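Local atomic coordinates of beta-fructofuranosidase (Bifidobacterium adolescentis, PDB entry 6NOB), a protein that probably hydrolyses terminal beta-D-fructofuranosides such as sucrose, as a beta-fructofuranosidase of glycoside hydrolase family 32. Residues C274-E279 / L379-G384; D383-A388 / L478-G483; R484-P489 / G598-G603. All blocks are in the same frame, centred on the assembly; numbering follows the deposited sequence.

How the contacts relate
The three contacts run in sequence through the beta-propeller and into the beta-sandwich, the two-domain plan of family 32 enzymes. Contact 1 ties the loop after strand 268-273 to strand 377-382. Contact 2, its centre about 10 Å away, begins at the Asp383-Gly384 turn that ends contact 1 and joins the hairpin of strands 377-382 and 385-396 to strand 468-481. The first two meet directly through Phe380 O and Val387 N, 2.7 Å apart. Contact 3 lies about 12 Å from contact 2 between centres and continues from it through strand 484-489, with His479 O 2.6 Å from Tyr486 N, to reach the sandwich. Contacts 1 and 3, about 20 Å apart between centres, do not touch.

Contact 1 of 3, residues C274-E279 / L379-G384; sequences CGMGGE and LFQVDG
Gln381 and Met276 have the same first torsion, each with CG anti to its own carbonyl carbon (chi1 -74°), and their side chains cross at about a right angle, the two CG atoms meeting at 3.7 Å. The contact joins two neighbouring sheets, blades of the family 32 beta-propeller: 274-279 belongs to the loop after strand 268-273 of one, and 379-382 to strand 377-382 of the next. Beyond CG the glutamine is extended, so that its flat amide is carried out to the backbone of Gly277. There it makes a two-point grip. OE1 accepts from Gly277 N at 2.8 Å, and NE2 donates to Gly277 O at 2.9 Å, a bond nearly straight (169°) whose acceptor lies in the glutamine's amide plane. Glutamine suits the place because one side chain offers both an acceptor for the N-H and a donor for the C=O of a single residue. NE2 is held a second time by Thr386 OG1 on the adjoining strand, which helps fix the rotation of the amide. With a leucine in place of Gln381, Gly277 N and O would probably both lose their partners, and the loop would be freer to shift against the strand. Methionine, long and flexible, packs its CB and CG against Gln381 CD, and Met276 SD rests 3.8 Å from Phe380 CA. The bend at the last torsion of Met276 (chi3 -64°) then turns CE toward Leu379, a buried residue that also packs against Val289 of the neighbouring sheet. Leu379 closes this apolar patch, with Met276 CE lying 4.0 Å from Leu379 CD2.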
ATOM      1  N   CYS A 274      -3.623  19.782  -3.298  1.00 39.92           N
ATOM      2  CA  CYS A 274      -3.554  21.233  -3.223  1.00 41.80           C
ATOM      3  C   CYS A 274      -2.910  21.876  -4.439  1.00 41.47           C
ATOM      4  O   CYS A 274      -2.955  23.105  -4.556  1.00 46.28           O
ATOM      5  CB  CYS A 274      -2.792  21.659  -1.957  1.00 40.34           C
ATOM      6  SG  CYS A 274      -3.647  21.234  -0.439  1.00 42.79           S
ATOM      7  N   GLY A 275      -2.333  21.091  -5.349  1.00 41.91           N
ATOM      8  CA  GLY A 275      -1.545  21.647  -6.430  1.00 33.46           C
ATOM      9  C   GLY A 275      -2.192  21.631  -7.800  1.00 36.14           C
ATOM     10  O   GLY A 275      -1.493  21.761  -8.809  1.00 38.80           O
ATOM     11  N   MET A 276      -3.515  21.490  -7.864  1.00 37.61           N
ATOM     12  CA  MET A 276      -4.207  21.468  -9.144  1.00 39.03           C
ATOM     13  C   MET A 276      -4.619  22.875  -9.577  1.00 45.71           C
ATOM     14  O   MET A 276      -4.562  23.840  -8.810  1.00 48.29           O
ATOM     15  CB  MET A 276      -5.435  20.561  -9.081  1.00 34.98           C
ATOM     16  CG  MET A 276      -5.120  19.084  -9.073  1.00 40.48           C
ATOM     17  SD  MET A 276      -6.608  18.070  -9.163  1.00 42.99           S
ATOM     18  CE  MET A 276      -7.404  18.500  -7.622  1.00 36.17           C
ATOM     19  N   GLY A 277      -5.042  22.978 -10.836  1.00 43.76           N
ATOM     20  CA  GLY A 277      -5.484  24.235 -11.403  1.00 39.47           C
ATOM     21  C   GLY A 277      -6.562  24.048 -12.452  1.00 44.39           C
ATOM     22  O   GLY A 277      -7.135  22.961 -12.574  1.00 48.12           O
ATOM     23  N   GLY A 278      -6.846  25.095 -13.216  1.00 39.03           N
ATOM     24  CA  GLY A 278      -7.874  25.050 -14.235  1.00 41.48           C
ATOM     25  C   GLY A 278      -9.122  25.812 -13.823  1.00 46.03           C
ATOM     26  O   GLY A 278      -9.295  26.231 -12.677  1.00 45.64           O
ATOM     27  N   GLU A 279     -10.020  25.972 -14.798  1.00 49.87           N
ATOM     28  CA  GLU A 279     -11.203  26.804 -14.603  1.00 55.55           C
ATOM     29  C   GLU A 279     -12.216  26.189 -13.646  1.00 52.11           C
ATOM     30  O   GLU A 279     -13.113  26.901 -13.179  1.00 52.08           O
ATOM     31  CB  GLU A 279     -11.874  27.076 -15.948  1.00 66.56           C
ATOM     32  CG  GLU A 279     -11.188  28.147 -16.773  1.00 81.45           C
ATOM     33  CD  GLU A 279     -12.135  28.824 -17.740  1.00 93.07           C
ATOM     34  OE1 GLU A 279     -13.363  28.743 -17.527  1.00 97.43           O
ATOM     35  OE2 GLU A 279     -11.651  29.435 -18.717  1.00 98.45           O
ATOM     36  N   LEU A 379      -6.879  12.200  -6.787  1.00 35.41           N
ATOM     37  CA  LEU A 379      -7.182  13.152  -7.850  1.00 33.03           C
ATOM     38  C   LEU A 379      -6.031  14.137  -7.936  1.00 38.33           C
ATOM     39  O   LEU A 379      -5.724  14.821  -6.956  1.00 39.62           O
ATOM     40  CB  LEU A 379      -8.503  13.881  -7.587  1.00 30.75           C
ATOM     41  CG  LEU A 379      -9.027  14.784  -8.704  1.00 33.10           C
ATOM     42  CD1 LEU A 379      -9.458  13.958  -9.908  1.00 36.61           C
ATOM     43  CD2 LEU A 379     -10.173  15.640  -8.195  1.00 27.17           C
ATOM     44  N   PHE A 380      -5.387  14.197  -9.098  1.00 36.33           N
ATOM     45  CA  PHE A 380      -4.234  15.062  -9.281  1.00 32.66           C
ATOM     46  C   PHE A 380      -4.132  15.432 -10.753  1.00 39.63           C
ATOM     47  O   PHE A 380      -4.878  14.927 -11.596  1.00 40.69           O
ATOM     48  CB  PHE A 380      -2.948  14.386  -8.796  1.00 29.20           C
ATOM     49  CG  PHE A 380      -2.700  13.042  -9.423  1.00 28.57           C
ATOM     50  CD1 PHE A 380      -1.992  12.936 -10.611  1.00 31.90           C
ATOM     51  CD2 PHE A 380      -3.184  11.885  -8.829  1.00 32.12           C
ATOM     52  CE1 PHE A 380      -1.769  11.699 -11.194  1.00 38.47           C
ATOM     53  CE2 PHE A 380      -2.963  10.646  -9.407  1.00 30.74           C
ATOM     54  CZ  PHE A 380      -2.256  10.552 -10.590  1.00 34.12           C
ATOM     55  N   GLN A 381      -3.187  16.320 -11.053  1.00 36.45           N
ATOM     56  CA  GLN A 381      -2.911  16.739 -12.419  1.00 38.84           C
ATOM     57  C   GLN A 381      -1.438  16.522 -12.729  1.00 38.92           C
ATOM     58  O   GLN A 381      -0.571  16.807 -11.897  1.00 41.54           O
ATOM     59  CB  GLN A 381      -3.287  18.205 -12.636  1.00 36.28           C
ATOM     60  CG  GLN A 381      -4.785  18.417 -12.717  1.00 38.90           C
ATOM     61  CD  GLN A 381      -5.179  19.872 -12.662  1.00 39.93           C
ATOM     62  OE1 GLN A 381      -4.352  20.744 -12.397  1.00 41.07           O
ATOM     63  NE2 GLN A 381      -6.453  20.144 -12.909  1.00 44.99           N
ATOM     64  N   VAL A 382      -1.163  16.007 -13.923  1.00 39.22           N
ATOM     65  CA  VAL A 382       0.207  15.775 -14.368  1.00 42.09           C
ATOM     66  C   VAL A 382       0.257  15.946 -15.881  1.00 47.68           C
ATOM     67  O   VAL A 382      -0.657  15.527 -16.599  1.00 49.87           O
ATOM     68  CB  VAL A 382       0.716  14.387 -13.913  1.00 42.00           C
ATOM     69  CG1 VAL A 382       0.054  13.264 -14.700  1.00 37.10           C
ATOM     70  CG2 VAL A 382       2.225  14.311 -14.030  1.00 50.01           C
ATOM     71  N   ASP A 383       1.325  16.595 -16.356  1.00 52.81           N
ATOM     72  CA  ASP A 383       1.523  16.896 -17.771  1.00 44.29           C
ATOM     73  C   ASP A 383       0.263  17.487 -18.402  1.00 42.16           C
ATOM     74  O   ASP A 383      -0.104  17.126 -19.526  1.00 38.35           O
ATOM     75  CB  ASP A 383       1.975  15.643 -18.539  1.00 41.37           C
ATOM     76  CG  ASP A 383       3.202  14.963 -17.916  1.00 46.36           C
ATOM     77  OD1 ASP A 383       4.259  15.608 -17.744  1.00 42.53           O
ATOM     78  OD2 ASP A 383       3.113  13.758 -17.610  1.00 54.26           O
ATOM     79  N   GLY A 384      -0.413  18.386 -17.684  1.00 43.00           N
ATOM     80  CA  GLY A 384      -1.554  19.109 -18.219  1.00 39.29           C
ATOM     81  C   GLY A 384      -2.860  18.347 -18.290  1.00 47.08           C
ATOM     82  O   GLY A 384      -3.786  18.807 -18.967  1.00 47.81           O
TER

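Contact 2 of 3, residues D383-A388 / L478-G483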
ATOM      1  N   ASP A 383       1.325  16.595 -16.356  1.00 52.81           N
ATOM      2  CA  ASP A 383       1.523  16.896 -17.771  1.00 44.29           C
ATOM      3  C   ASP A 383       0.263  17.487 -18.402  1.00 42.16           C
ATOM      4  O   ASP A 383      -0.104  17.126 -19.526  1.00 38.35           O
ATOM      5  CB  ASP A 383       1.975  15.643 -18.539  1.00 41.37           C
ATOM      6  CG  ASP A 383       3.202  14.963 -17.916  1.00 46.36           C
ATOM      7  OD1 ASP A 383       4.259  15.608 -17.744  1.00 42.53           O
ATOM      8  OD2 ASP A 383       3.113  13.758 -17.610  1.00 54.26           O
ATOM      9  N   GLY A 384      -0.413  18.386 -17.684  1.00 43.00           N
ATOM     10  CA  GLY A 384      -1.554  19.109 -18.219  1.00 39.29           C
ATOM     11  C   GLY A 384      -2.860  18.347 -18.290  1.00 47.08           C
ATOM     12  O   GLY A 384      -3.786  18.807 -18.967  1.00 47.81           O
ATOM     13  N   VAL A 385      -2.974  17.206 -17.613  1.00 42.91           N
ATOM     14  CA  VAL A 385      -4.173  16.376 -17.659  1.00 39.19           C
ATOM     15  C   VAL A 385      -4.574  16.008 -16.236  1.00 39.77           C
ATOM     16  O   VAL A 385      -3.717  15.674 -15.409  1.00 42.47           O
ATOM     17  CB  VAL A 385      -3.949  15.106 -18.510  1.00 39.25           C
ATOM     18  CG1 VAL A 385      -5.100  14.123 -18.336  1.00 37.19           C
ATOM     19  CG2 VAL A 385      -3.774  15.471 -19.978  1.00 35.47           C
ATOM     20  N   THR A 386      -5.874  16.085 -15.947  1.00 40.71           N
ATOM     21  CA  THR A 386      -6.393  15.660 -14.653  1.00 39.19           C
ATOM     22  C   THR A 386      -6.583  14.147 -14.646  1.00 38.69           C
ATOM     23  O   THR A 386      -7.137  13.580 -15.593  1.00 38.83           O
ATOM     24  CB  THR A 386      -7.719  16.356 -14.344  1.00 36.86           C
ATOM     25  OG1 THR A 386      -7.514  17.773 -14.250  1.00 39.52           O
ATOM     26  CG2 THR A 386      -8.295  15.848 -13.026  1.00 31.55           C
ATOM     27  N   VAL A 387      -6.123  13.498 -13.578  1.00 32.90           N
ATOM     28  CA  VAL A 387      -6.152  12.044 -13.464  1.00 33.59           C
ATOM     29  C   VAL A 387      -6.834  11.662 -12.159  1.00 42.23           C
ATOM     30  O   VAL A 387      -6.491  12.193 -11.096  1.00 41.58           O
ATOM     31  CB  VAL A 387      -4.738  11.436 -13.523  1.00 33.48           C
ATOM     32  CG1 VAL A 387      -4.807   9.920 -13.403  1.00 30.81           C
ATOM     33  CG2 VAL A 387      -4.027  11.846 -14.810  1.00 29.79           C
ATOM     34  N   ALA A 388      -7.791  10.739 -12.237  1.00 41.01           N
ATOM     35  CA  ALA A 388      -8.387  10.115 -11.064  1.00 42.59           C
ATOM     36  C   ALA A 388      -7.999   8.644 -11.023  1.00 41.32           C
ATOM     37  O   ALA A 388      -7.968   7.971 -12.059  1.00 41.39           O
ATOM     38  CB  ALA A 388      -9.912  10.255 -11.064  1.00 33.93           C
ATOM     39  N   LEU A 478       4.751   8.874 -12.352  1.00 33.58           N
ATOM     40  CA  LEU A 478       3.589   8.927 -13.226  1.00 36.81           C
ATOM     41  C   LEU A 478       3.719  10.061 -14.234  1.00 38.78           C
ATOM     42  O   LEU A 478       4.150  11.167 -13.892  1.00 40.55           O
ATOM     43  CB  LEU A 478       2.303   9.106 -12.416  1.00 33.56           C
ATOM     44  CG  LEU A 478       1.969   7.982 -11.436  1.00 33.06           C
ATOM     45  CD1 LEU A 478       0.613   8.224 -10.789  1.00 29.57           C
ATOM     46  CD2 LEU A 478       2.002   6.638 -12.141  1.00 29.33           C
ATOM     47  N   HIS A 479       3.336   9.773 -15.476  1.00 39.73           N
ATOM     48  CA  HIS A 479       3.197  10.777 -16.519  1.00 39.38           C
ATOM     49  C   HIS A 479       1.982  10.426 -17.369  1.00 44.14           C
ATOM     50  O   HIS A 479       1.511   9.286 -17.372  1.00 40.25           O
ATOM     51  CB  HIS A 479       4.456  10.876 -17.395  1.00 32.76           C
ATOM     52  CG  HIS A 479       5.556  11.681 -16.778  1.00 41.32           C
ATOM     53  ND1 HIS A 479       5.558  13.062 -16.778  1.00 41.31           N
ATOM     54  CD2 HIS A 479       6.691  11.304 -16.143  1.00 36.67           C
ATOM     55  CE1 HIS A 479       6.642  13.498 -16.163  1.00 44.50           C
ATOM     56  NE2 HIS A 479       7.347  12.451 -15.768  1.00 42.04           N
ATOM     57  N   VAL A 480       1.469  11.422 -18.086  1.00 44.34           N
ATOM     58  CA  VAL A 480       0.387  11.223 -19.045  1.00 42.20           C
ATOM     59  C   VAL A 480       0.930  11.543 -20.429  1.00 46.43           C
ATOM     60  O   VAL A 480       1.320  12.686 -20.701  1.00 46.54           O
ATOM     61  CB  VAL A 480      -0.843  12.084 -18.723  1.00 39.48           C
ATOM     62  CG1 VAL A 480      -1.775  12.142 -19.927  1.00 34.23           C
ATOM     63  CG2 VAL A 480      -1.576  11.526 -17.511  1.00 34.24           C
ATOM     64  N   ARG A 481       0.965  10.535 -21.296  1.00 45.47           N
ATOM     65  CA  ARG A 481       1.460  10.672 -22.660  1.00 47.10           C
ATOM     66  C   ARG A 481       0.351  10.272 -23.619  1.00 49.37           C
ATOM     67  O   ARG A 481      -0.126   9.131 -23.580  1.00 50.54           O
ATOM     68  CB  ARG A 481       2.709   9.814 -22.880  1.00 44.20           C
ATOM     69  CG  ARG A 481       3.780  10.008 -21.819  1.00 47.79           C
ATOM     70  CD  ARG A 481       5.083   9.335 -22.210  1.00 55.71           C
ATOM     71  NE  ARG A 481       5.818   8.864 -21.039  1.00 62.00           N
ATOM     72  CZ  ARG A 481       6.667   9.610 -20.340  1.00 67.38           C
ATOM     73  NH1 ARG A 481       7.288   9.098 -19.284  1.00 70.94           N
ATOM     74  NH2 ARG A 481       6.897  10.867 -20.694  1.00 65.81           N
ATOM     75  N   ASP A 482      -0.055  11.209 -24.475  1.00 48.69           N
ATOM     76  CA  ASP A 482      -1.149  10.998 -25.422  1.00 54.87           C
ATOM     77  C   ASP A 482      -2.425  10.571 -24.695  1.00 51.03           C
ATOM     78  O   ASP A 482      -3.127   9.642 -25.101  1.00 46.89           O
ATOM     79  CB  ASP A 482      -0.754   9.984 -26.496  1.00 65.26           C
ATOM     80  CG  ASP A 482       0.354  10.497 -27.397  1.00 81.98           C
ATOM     81  OD1 ASP A 482       1.374   9.791 -27.555  1.00 86.28           O
ATOM     82  OD2 ASP A 482       0.204  11.611 -27.943  1.00 87.31           O
ATOM     83  N   GLY A 483      -2.717  11.268 -23.597  1.00 44.71           N
ATOM     84  CA  GLY A 483      -3.942  11.054 -22.854  1.00 49.38           C
ATOM     85  C   GLY A 483      -4.012   9.770 -22.061  1.00 53.15           C
ATOM     86  O   GLY A 483      -5.095   9.416 -21.588  1.00 50.67           O
TER
HETATM   87  O   HOH W   1       0.027  14.887 -21.424  1.00 48.78           O
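A beta-hairpin turn docks here on an inner strand, 468-481, of a neighbouring propeller blade through a histidine-carboxylate pair, Asp383 with His479. Asp383 and Gly384 form a type I' turn, both with positive phi, a conformation in which aspartate or asparagine followed by glycine fits well. The aspartate reaches across to grip two successive residues. Its OD2 takes His479 ND1 on the syn lone pair at 2.7 Å and Val480 N on the anti lone pair at 2.9 Å, while OD1 gets a weaker share of the same imidazole proton. Carboxylate and ring lie nearly coplanar, 18° apart, with the carboxylate at the ring's edge. Because His479 NE2 is hydrogen-bonded in turn to Glu477 OE2, the imidazole bridges two carboxylates, an arrangement that would probably favour its protonated form. A water completes the polar side by donating to Asp383 O at 2.9 Å and to Val480 O at 2.7 Å.

Beside this, valines pack the strands together, beta-branched and compact as suits facing strands. Val480, its CG1 anti to the backbone N (chi1 164°), meets two of them: CG1 lies 3.9 Å from Val385 CG2, and CG2 comes tip to tip with Val387 CG2 at 3.7 Å. Val382 and Leu485 also pack on Val480, burying it. Strand 385-396 lies between strands 377-382 and 405-415 in its own sheet, whereas strand 468-481 is flanked in the adjoining one by strands 448-454 and 484-489.

Contact 3 of 3, residues R484-P489 / G598-G603; sequences RLYSKP and GGQTAG
Gly599 O is the polar atom on which this contact turns. Ser487 N donates to it at 3.2 Å, on a lone pair in the carbonyl plane, a water donates to it at 2.8 Å, and Tyr486 CA makes a C-H...O contact at 3.4 Å. Only glycine fits at Gly599: its backbone angles would jam a CB against the preceding carbonyl, and that CB would also clash with Ser487 O, which already lies 3.1 Å from Gly599 CA.

Tyr486 gives the widest cover. Its CG stands anti to the carbonyl carbon (chi1 -88°), which places the ring beside its own backbone N, where one face meets Gln600 CA, 3.7 Å from the ring centroid, in a CH-pi contact shifted toward the rim. From there the glutamine side chain runs alongside the tyrosine, pointing the same way with amide and ring planes 15° apart, and its CG lies 3.6 Å from Tyr486 OH. A flat, long aromatic therefore matches the extended glutamine, whose OE1 is held by Asn597 within the same turn. Lys488 lays its aliphatic part near the other glycine carbonyl, CD being 3.7 Å from Gly598 O, while NZ is hydrogen-bonded to Tyr494 OH. Ala602 CB packs on Ser487 OG at 3.5 Å.

Residues 597-600 connect strands 591-596 and 601-606 of the C-terminal beta-sandwich, and strand 484-489 belongs to the propeller. The contact is thus part of the interface between propeller and sandwich that is characteristic of glycoside hydrolase family 32.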
ATOM      1  N   ARG A 484      -2.899   9.062 -21.893  1.00 56.70           N
ATOM      2  CA  ARG A 484      -2.885   7.807 -21.157  1.00 54.61           C
ATOM      3  C   ARG A 484      -1.829   7.858 -20.064  1.00 53.40           C
ATOM      4  O   ARG A 484      -0.775   8.480 -20.221  1.00 59.16           O
ATOM      5  CB  ARG A 484      -2.622   6.615 -22.084  1.00 56.66           C
ATOM      6  CG  ARG A 484      -3.565   6.546 -23.269  1.00 59.50           C
ATOM      7  CD  ARG A 484      -3.631   5.142 -23.843  1.00 63.18           C
ATOM      8  NE  ARG A 484      -4.910   4.498 -23.560  1.00 62.72           N
ATOM      9  CZ  ARG A 484      -5.054   3.437 -22.773  1.00 58.55           C
ATOM     10  NH1 ARG A 484      -3.995   2.891 -22.186  1.00 53.03           N
ATOM     11  NH2 ARG A 484      -6.263   2.921 -22.576  1.00 56.11           N
ATOM     12  N   LEU A 485      -2.124   7.187 -18.955  1.00 48.24           N
ATOM     13  CA  LEU A 485      -1.228   7.176 -17.810  1.00 43.94           C
ATOM     14  C   LEU A 485      -0.048   6.247 -18.067  1.00 46.07           C
ATOM     15  O   LEU A 485      -0.224   5.101 -18.494  1.00 49.02           O
ATOM     16  CB  LEU A 485      -1.976   6.742 -16.550  1.00 38.42           C
ATOM     17  CG  LEU A 485      -1.209   6.894 -15.232  1.00 37.51           C
ATOM     18  CD1 LEU A 485      -0.926   8.362 -14.936  1.00 36.99           C
ATOM     19  CD2 LEU A 485      -1.963   6.250 -14.084  1.00 33.57           C
ATOM     20  N   TYR A 486       1.153   6.750 -17.812  1.00 42.23           N
ATOM     21  CA  TYR A 486       2.374   5.965 -17.837  1.00 42.88           C
ATOM     22  C   TYR A 486       2.917   5.846 -16.420  1.00 43.05           C
ATOM     23  O   TYR A 486       2.727   6.739 -15.589  1.00 43.13           O
ATOM     24  CB  TYR A 486       3.426   6.609 -18.743  1.00 37.01           C
ATOM     25  CG  TYR A 486       3.351   6.208 -20.199  1.00 37.16           C
ATOM     26  CD1 TYR A 486       2.182   6.382 -20.932  1.00 35.25           C
ATOM     27  CD2 TYR A 486       4.462   5.686 -20.850  1.00 40.94           C
ATOM     28  CE1 TYR A 486       2.120   6.028 -22.271  1.00 37.56           C
ATOM     29  CE2 TYR A 486       4.412   5.335 -22.187  1.00 41.98           C
ATOM     30  CZ  TYR A 486       3.240   5.507 -22.891  1.00 43.29           C
ATOM     31  OH  TYR A 486       3.192   5.153 -24.220  1.00 46.64           O
ATOM     32  N   SER A 487       3.589   4.733 -16.146  1.00 37.86           N
ATOM     33  CA  SER A 487       4.187   4.506 -14.840  1.00 38.03           C
ATOM     34  C   SER A 487       5.494   3.753 -15.020  1.00 40.36           C
ATOM     35  O   SER A 487       5.588   2.851 -15.857  1.00 43.85           O
ATOM     36  CB  SER A 487       3.249   3.727 -13.909  1.00 32.32           C
ATOM     37  OG  SER A 487       3.178   2.366 -14.288  1.00 37.00           O
ATOM     38  N   LYS A 488       6.491   4.115 -14.213  1.00 40.18           N
ATOM     39  CA  LYS A 488       7.853   3.634 -14.365  1.00 40.43           C
ATOM     40  C   LYS A 488       8.540   3.839 -13.040  1.00 40.72           C
ATOM     41  O   LYS A 488       8.242   4.832 -12.350  1.00 42.55           O
ATOM     42  CB  LYS A 488       8.567   4.407 -15.483  1.00 42.77           C
ATOM     43  CG  LYS A 488       9.834   3.787 -16.038  1.00 43.26           C
ATOM     44  CD  LYS A 488      10.473   4.735 -17.054  1.00 41.58           C
ATOM     45  CE  LYS A 488      11.434   4.018 -17.996  1.00 47.10           C
ATOM     46  NZ  LYS A 488      12.768   3.776 -17.374  1.00 51.06           N
ATOM     47  N   PRO A 489       9.440   2.951 -12.607  1.00 42.37           N
ATOM     48  CA  PRO A 489      10.136   3.155 -11.338  1.00 41.02           C
ATOM     49  C   PRO A 489      10.898   4.474 -11.331  1.00 42.20           C
ATOM     50  O   PRO A 489      11.450   4.900 -12.350  1.00 39.69           O
ATOM     51  CB  PRO A 489      11.081   1.955 -11.244  1.00 44.22           C
ATOM     52  CG  PRO A 489      10.442   0.915 -12.087  1.00 47.08           C
ATOM     53  CD  PRO A 489       9.782   1.648 -13.217  1.00 47.38           C
ATOM     54  N   GLY A 598       8.621   1.099 -21.865  1.00 44.79           N
ATOM     55  CA  GLY A 598       8.997   2.229 -21.037  1.00 42.59           C
ATOM     56  C   GLY A 598       7.920   2.715 -20.098  1.00 47.06           C
ATOM     57  O   GLY A 598       7.960   3.873 -19.672  1.00 46.03           O
ATOM     58  N   GLY A 599       6.954   1.868 -19.763  1.00 46.17           N
ATOM     59  CA  GLY A 599       5.886   2.244 -18.867  1.00 43.36           C
ATOM     60  C   GLY A 599       4.536   2.448 -19.512  1.00 42.34           C
ATOM     61  O   GLY A 599       3.623   2.943 -18.842  1.00 40.68           O
ATOM     62  N   GLN A 600       4.386   2.106 -20.794  1.00 39.97           N
ATOM     63  CA  GLN A 600       3.074   2.162 -21.428  1.00 41.93           C
ATOM     64  C   GLN A 600       2.063   1.334 -20.648  1.00 46.11           C
ATOM     65  O   GLN A 600       0.899   1.729 -20.501  1.00 47.00           O
ATOM     66  CB  GLN A 600       3.180   1.678 -22.874  1.00 41.77           C
ATOM     67  CG  GLN A 600       1.928   1.874 -23.701  1.00 41.83           C
ATOM     68  CD  GLN A 600       2.118   1.423 -25.134  1.00 46.68           C
ATOM     69  OE1 GLN A 600       3.247   1.237 -25.595  1.00 45.67           O
ATOM     70  NE2 GLN A 600       1.014   1.234 -25.847  1.00 46.05           N
ATOM     71  N   THR A 601       2.497   0.191 -20.124  1.00 42.44           N
ATOM     72  CA  THR A 601       1.705  -0.602 -19.200  1.00 36.90           C
ATOM     73  C   THR A 601       2.646  -1.241 -18.188  1.00 39.10           C
ATOM     74  O   THR A 601       3.820  -1.491 -18.480  1.00 46.39           O
ATOM     75  CB  THR A 601       0.878  -1.669 -19.935  1.00 36.35           C
ATOM     76  OG1 THR A 601      -0.026  -2.295 -19.016  1.00 36.26           O
ATOM     77  CG2 THR A 601       1.782  -2.720 -20.551  1.00 33.04           C
ATOM     78  N   ALA A 602       2.131  -1.469 -16.985  1.00 38.04           N
ATOM     79  CA  ALA A 602       2.885  -2.098 -15.910  1.00 38.25           C
ATOM     80  C   ALA A 602       2.097  -3.284 -15.375  1.00 42.33           C
ATOM     81  O   ALA A 602       0.867  -3.232 -15.297  1.00 42.97           O
ATOM     82  CB  ALA A 602       3.175  -1.109 -14.779  1.00 28.68           C
ATOM     83  N   GLY A 603       2.809  -4.351 -15.012  1.00 42.85           N
ATOM     84  CA  GLY A 603       2.170  -5.542 -14.478  1.00 40.68           C
ATOM     85  C   GLY A 603       2.982  -6.211 -13.389  1.00 46.60           C
ATOM     86  O   GLY A 603       4.192  -6.404 -13.544  1.00 45.82           O
TER
HETATM   87  O   HOH W   2      -0.974   3.775 -21.105  1.00 49.84           O
HETATM   88  O   HOH W   3       2.246   1.998 -16.563  1.00 48.91           O